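Local coordinates for protein cell death activator CIDE-3 (Mus musculus, PDB 4IKG) that transfers triacylglycerols between lipid droplets in white adipose tissue, promoting their fusion into single large droplets that favour lipid storage, at residues Arg4-Arg9 against Thr68-Leu73. Residues are numbered along the deposited sequence; the frame is centred on the assembly and turned at random.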
loop_
_atom_site.group_PDB
_atom_site.type_symbol
_atom_site.label_atom_id
_atom_site.label_comp_id
_atom_site.label_asym_id
_atom_site.label_seq_id
_atom_site.Cartn_x
_atom_site.Cartn_y
_atom_site.Cartn_z
ATOM N N ARG A 4 14.666 -8.969 -5.655
ATOM C CA ARG A 4 13.553 -9.575 -6.377
ATOM C C ARG A 4 12.268 -8.799 -6.117
ATOM O O ARG A 4 11.789 -8.736 -4.987
ATOM C CB ARG A 4 13.376 -11.036 -5.961
ATOM C CG ARG A 4 12.507 -11.843 -6.913
ATOM C CD ARG A 4 13.172 -11.975 -8.275
ATOM N NE ARG A 4 12.209 -12.226 -9.343
ATOM C CZ ARG A 4 12.122 -13.360 -10.032
ATOM N NH1 ARG A 4 12.949 -14.365 -9.775
ATOM N NH2 ARG A 4 11.210 -13.487 -10.986
ATOM N N ALA A 5 11.707 -8.218 -7.173
ATOM C CA ALA A 5 10.537 -7.351 -7.040
ATOM C C ALA A 5 9.252 -8.116 -6.719
ATOM O O ALA A 5 9.235 -9.349 -6.712
ATOM C CB ALA A 5 10.359 -6.507 -8.292
ATOM N N ARG A 6 8.181 -7.374 -6.451
ATOM C CA ARG A 6 6.900 -7.965 -6.077
ATOM C C ARG A 6 5.744 -7.092 -6.556
ATOM O O ARG A 6 5.733 -5.883 -6.317
ATOM C CB ARG A 6 6.826 -8.140 -4.559
ATOM C CG ARG A 6 5.535 -8.760 -4.050
ATOM C CD ARG A 6 4.924 -7.911 -2.947
ATOM N NE ARG A 6 4.126 -8.707 -2.019
ATOM C CZ ARG A 6 2.857 -9.046 -2.221
ATOM N NH1 ARG A 6 2.213 -9.773 -1.319
ATOM N NH2 ARG A 6 2.232 -8.662 -3.325
ATOM N N PRO A 7 4.761 -7.704 -7.236
ATOM C CA PRO A 7 3.590 -6.974 -7.735
ATOM C C PRO A 7 2.658 -6.554 -6.602
ATOM O O PRO A 7 2.389 -7.345 -5.696
ATOM C CB PRO A 7 2.898 -8.001 -8.634
ATOM C CG PRO A 7 3.304 -9.320 -8.073
ATOM C CD PRO A 7 4.714 -9.133 -7.591
ATOM N N CYS A 8 2.177 -5.316 -6.655
ATOM C CA CYS A 8 1.305 -4.789 -5.613
ATOM C C CYS A 8 0.136 -4.015 -6.212
ATOM O O CYS A 8 0.327 -3.156 -7.070
ATOM C CB CYS A 8 2.094 -3.881 -4.665
ATOM S SG CYS A 8 3.512 -4.662 -3.859
ATOM N N ARG A 9 -1.076 -4.323 -5.763
ATOM C CA ARG A 9 -2.252 -3.583 -6.207
ATOM C C ARG A 9 -2.644 -2.571 -5.136
ATOM O O ARG A 9 -3.209 -2.936 -4.102
ATOM C CB ARG A 9 -3.412 -4.532 -6.508
ATOM C CG ARG A 9 -3.048 -5.648 -7.480
ATOM C CD ARG A 9 -4.250 -6.521 -7.813
ATOM N NE ARG A 9 -3.871 -7.683 -8.614
ATOM C CZ ARG A 9 -4.732 -8.568 -9.106
ATOM N NH1 ARG A 9 -6.032 -8.427 -8.885
ATOM N NH2 ARG A 9 -4.293 -9.596 -9.822
ATOM N N THR A 68 -3.247 -9.386 -3.893
ATOM C CA THR A 68 -3.681 -8.648 -2.708
ATOM C C THR A 68 -3.858 -7.161 -3.004
ATOM O O THR A 68 -2.937 -6.503 -3.496
ATOM C CB THR A 68 -2.682 -8.804 -1.542
ATOM O OG1 THR A 68 -2.600 -10.181 -1.157
ATOM C CG2 THR A 68 -3.122 -7.972 -0.347
ATOM N N MET A 69 -5.043 -6.635 -2.705
ATOM C CA MET A 69 -5.306 -5.213 -2.886
ATOM C C MET A 69 -4.914 -4.438 -1.634
ATOM O O MET A 69 -5.469 -4.660 -0.554
ATOM C CB MET A 69 -6.780 -4.970 -3.215
ATOM C CG MET A 69 -7.128 -3.514 -3.486
ATOM S SD MET A 69 -6.309 -2.848 -4.949
ATOM C CE MET A 69 -7.020 -3.888 -6.225
ATOM N N PHE A 70 -3.953 -3.532 -1.777
ATOM C CA PHE A 70 -3.502 -2.730 -0.648
ATOM C C PHE A 70 -4.250 -1.409 -0.544
ATOM O O PHE A 70 -5.094 -1.084 -1.381
ATOM C CB PHE A 70 -2.000 -2.464 -0.735
ATOM C CG PHE A 70 -1.159 -3.698 -0.611
ATOM C CD1 PHE A 70 -0.823 -4.202 0.634
ATOM C CD2 PHE A 70 -0.702 -4.355 -1.740
ATOM C CE1 PHE A 70 -0.048 -5.340 0.749
ATOM C CE2 PHE A 70 0.074 -5.495 -1.629
ATOM C CZ PHE A 70 0.400 -5.987 -0.384
ATOM N N MET A 71 -3.926 -0.655 0.499
ATOM C CA MET A 71 -4.523 0.645 0.743
ATOM C C MET A 71 -3.570 1.470 1.596
ATOM O O MET A 71 -3.259 1.101 2.733
ATOM C CB MET A 71 -5.875 0.495 1.437
ATOM C CG MET A 71 -6.603 1.808 1.659
ATOM S SD MET A 71 -8.391 1.617 1.543
ATOM C CE MET A 71 -8.928 2.806 2.772
ATOM N N VAL A 72 -3.058 2.567 1.066
ATOM C CA VAL A 72 -2.089 3.332 1.822
ATOM C C VAL A 72 -2.793 4.252 2.745
ATOM O O VAL A 72 -3.790 4.860 2.390
ATOM C CB VAL A 72 -1.209 4.235 0.978
ATOM C CG1 VAL A 72 -0.120 3.460 0.307
ATOM C CG2 VAL A 72 -2.039 5.024 -0.006
ATOM N N LEU A 73 -2.249 4.371 3.932
ATOM C CA LEU A 73 -2.736 5.378 4.838
ATOM C C LEU A 73 -1.705 6.466 4.996
ATOM O O LEU A 73 -0.552 6.249 5.335
ATOM C CB LEU A 73 -3.062 4.783 6.188
ATOM C CG LEU A 73 -4.501 4.420 6.428
ATOM C CD1 LEU A 73 -5.401 4.433 5.212
ATOM C CD2 LEU A 73 -4.467 3.060 7.051
#
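Arg9 and Met69 pair side by side as neighbouring residues of parallel strands, their CA atoms 4.8 Å apart and both side chains on the same face of the sheet. Phe70 N gives its hydrogen to Arg9 O (2.5 Å, N-H...O 164°), shorter than a normal amide bond, so its exact length is doubtful, and Met69 CA-H also faces that oxygen. The Met69 chain starts with CG anti to the backbone N (chi1 -177°), then bends twice, bringing SD to 3.2 Å from Arg9 O and methyl CE to 3.7 Å from Arg9 CB. It thus crosses the Arg9 chain at about a right angle, while the arginine runs on extended and its guanidinium leads away from the contact. On the other face of the sheet, Phe70 meets Cys8: CE2 lies 4.0 Å from Cys8 CB, and SG stands obliquely to the ring, 5.1 Å from its centroid. Thr68 CG2 lies over one face of this ring, offset toward the rim. Arg6 and Phe70 approach tip to tip, guanidinium and ring planes 77° apart, with Phe70 CZ over one guanidinium face. NH2 of Arg6 turns back to Pro7 O (2.7 Å), which lies in the guanidinium plane; NE bonds to Phe61 O, and the Phe61 ring adds a cation-pi contact. Farther out, Leu29 of helix 26-36 touches Cys8, Leu46 touches Phe70, and Ser11 continues the backbone pairing with Phe70. Strand 7-11 beside the parallel strand 69-73, each flanked by an antiparallel neighbour, forms the centre of the mixed sheet in this CIDE-N domain, the first-and-last-strand pairing of the ubiquitin-like beta-grasp fold.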